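Putative hydrolase (Acinetobacter sp. NBRC 100985, PDB 4XUK) probably hydrolyses organophosphorus triesters and lactones, as a zinc-dependent hydrolase of the metallo-beta-lactamase superfamily. Local coordinates at residues Val214-Gly217 and Asp218-His221. The protein carries 2 engineered substitutions. Sequence-based numbering, arbitrary orientation.
Sequences VFIG and DIVH. With ZN (zinc ion), chain D; ZN (zinc ion), chain C.
I216 and I219 pack against each other in the turn that follows strand 211-215. The turn belongs to the metallo-beta-lactamase fold and carries the aspartate that bridges its two zinc ions. The two isoleucine side chains cross at about a right angle. I216 CD1 lies 3.7 Å from I219 CG1, and I219 CD1 reaches back to CB of I216. Both residues share one rotamer, with CG1 tucked over their own backbone (chi1 61° and 62°) and an extended chain beyond it. This brings the CG1-CD1 arm of each against the other residue. I216 CD1 also meets V220 CG1 at 3.9 Å. This one methyl therefore touches both residues. F254 and F251 of helix 240-257 touch I216 and V220, respectively, so the cluster joins the turn to that helix.

The carbonyl O of G217 receives a weak bond from I219 N (3.3 Å, N-H...O angle 131°). G217 itself takes a positive phi, a backbone shape that glycine adopts easily. A water gives a firmer link. It donates to G217 O at 2.9 Å and to V220 O at 2.8 Å, bridging the two carbonyl oxygens.

The D218 side chain leads away from 214-217, although its CB still touches G217, and its carboxylate meets the metals. The backbone N of D218 is hydrogen-bonded to H201 NE2, from the loop before strand 202-208. H108, H110 and H197 complete one zinc site, and D112, H113 and H265 the other. A single carboxylate oxygen serves both: D218 OD2 is 2.1 Å from the zinc of chain C and 2.4 Å from the zinc of chain D, while D218 OD1 stays 3.3 Å from the chain C ion.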
ATOM      1  N   VAL A 214      -1.407  10.912  14.399  1.00 20.44           N
ATOM      2  CA  VAL A 214      -2.770  11.406  14.563  1.00 20.69           C
ATOM      3  C   VAL A 214      -3.769  10.439  13.942  1.00 18.22           C
ATOM      4  O   VAL A 214      -3.678  10.103  12.762  1.00 17.31           O
ATOM      5  CB  VAL A 214      -2.968  12.828  13.989  1.00 20.69           C
ATOM      6  CG1 VAL A 214      -4.366  13.335  14.327  1.00 18.50           C
ATOM      7  CG2 VAL A 214      -1.905  13.785  14.555  1.00 20.17           C
ATOM      8  N   PHE A 215      -4.710   9.973  14.752  1.00 18.55           N
ATOM      9  CA  PHE A 215      -5.764   9.128  14.239  1.00 18.35           C
ATOM     10  C   PHE A 215      -6.890  10.085  13.896  1.00 18.73           C
ATOM     11  O   PHE A 215      -7.621  10.536  14.780  1.00 18.77           O
ATOM     12  CB  PHE A 215      -6.163   8.100  15.300  1.00 18.28           C
ATOM     13  CG  PHE A 215      -5.032   7.175  15.688  1.00 22.16           C
ATOM     14  CD1 PHE A 215      -4.038   7.591  16.572  1.00 22.54           C
ATOM     15  CD2 PHE A 215      -4.941   5.906  15.140  1.00 18.69           C
ATOM     16  CE1 PHE A 215      -2.985   6.752  16.904  1.00 20.79           C
ATOM     17  CE2 PHE A 215      -3.883   5.060  15.472  1.00 18.55           C
ATOM     18  CZ  PHE A 215      -2.914   5.486  16.357  1.00 18.21           C
ATOM     19  N   ILE A 216      -7.007  10.414  12.609  1.00 18.58           N
ATOM     20  CA  ILE A 216      -7.772  11.595  12.184  1.00 20.17           C
ATOM     21  C   ILE A 216      -9.279  11.428  12.064  1.00 19.67           C
ATOM     22  O   ILE A 216     -10.003  12.420  11.972  1.00 18.77           O
ATOM     23  CB  ILE A 216      -7.262  12.157  10.837  1.00 16.39           C
ATOM     24  CG1 ILE A 216      -7.397  11.121   9.719  1.00 19.06           C
ATOM     25  CG2 ILE A 216      -5.825  12.611  10.967  1.00 17.85           C
ATOM     26  CD1 ILE A 216      -7.297  11.733   8.316  1.00 18.67           C
ATOM     27  N   GLY A 217      -9.756  10.191  12.034  1.00 15.91           N
ATOM     28  CA  GLY A 217     -11.173   9.961  11.832  1.00 16.83           C
ATOM     29  C   GLY A 217     -11.605  10.421  10.447  1.00 18.24           C
ATOM     30  O   GLY A 217     -10.831  10.348   9.483  1.00 18.96           O
ATOM     31  N   ASP A 218     -12.835  10.904  10.347  1.00 18.86           N
ATOM     32  CA  ASP A 218     -13.443  11.189   9.054  1.00 19.45           C
ATOM     33  C   ASP A 218     -13.371  12.653   8.621  1.00 18.00           C
ATOM     34  O   ASP A 218     -14.353  13.204   8.131  1.00 19.21           O
ATOM     35  CB  ASP A 218     -14.901  10.747   9.063  1.00 21.54           C
ATOM     36  CG  ASP A 218     -15.055   9.255   8.919  1.00 19.54           C
ATOM     37  OD1 ASP A 218     -14.059   8.516   9.100  1.00 15.42           O
ATOM     38  OD2 ASP A 218     -16.167   8.825   8.593  1.00 17.31           O
ATOM     39  N   ILE A 219     -12.209  13.274   8.778  1.00 17.31           N
ATOM     40  CA  ILE A 219     -12.008  14.610   8.233  1.00 14.74           C
ATOM     41  C   ILE A 219     -11.677  14.498   6.744  1.00 18.21           C
ATOM     42  O   ILE A 219     -11.466  15.505   6.067  1.00 18.44           O
ATOM     43  CB  ILE A 219     -10.880  15.345   8.954  1.00 17.83           C
ATOM     44  CG1 ILE A 219      -9.558  14.592   8.775  1.00 19.85           C
ATOM     45  CG2 ILE A 219     -11.212  15.486  10.443  1.00 18.93           C
ATOM     46  CD1 ILE A 219      -8.361  15.329   9.340  1.00 19.58           C
ATOM     47  N   VAL A 220     -11.632  13.263   6.238  1.00 16.53           N
ATOM     48  CA  VAL A 220     -11.417  13.031   4.811  1.00 13.77           C
ATOM     49  C   VAL A 220     -11.905  11.642   4.379  1.00 18.30           C
ATOM     50  O   VAL A 220     -11.847  10.676   5.166  1.00 17.74           O
ATOM     51  CB  VAL A 220      -9.928  13.287   4.418  1.00 17.73           C
ATOM     52  CG1 VAL A 220      -9.037  12.100   4.794  1.00 15.72           C
ATOM     53  CG2 VAL A 220      -9.823  13.591   2.941  1.00 19.35           C
ATOM     54  N   HIS A 221     -12.382  11.534   3.138  1.00 16.38           N
ATOM     55  CA  HIS A 221     -12.963  10.286   2.644  1.00 16.44           C
ATOM     56  C   HIS A 221     -12.305   9.741   1.379  1.00 17.40           C
ATOM     57  O   HIS A 221     -12.817   8.804   0.766  1.00 18.96           O
ATOM     58  CB  HIS A 221     -14.458  10.462   2.386  1.00 16.67           C
ATOM     59  CG  HIS A 221     -15.281  10.481   3.631  1.00 19.51           C
ATOM     60  ND1 HIS A 221     -15.200  11.497   4.556  1.00 20.05           N
ATOM     61  CD2 HIS A 221     -16.177   9.592   4.123  1.00 18.59           C
ATOM     62  CE1 HIS A 221     -16.021  11.242   5.559  1.00 17.66           C
ATOM     63  NE2 HIS A 221     -16.622  10.092   5.321  1.00 18.97           N
TER
HETATM   64 ZN    ZN D 402     -18.415   9.271   9.409  1.00 20.00          ZN
HETATM   65 ZN    ZN C 401     -16.830   6.807   8.384  1.00 20.00          ZN
HETATM   66  O   HOH W   1     -10.385   9.079   6.925  1.00 16.37           O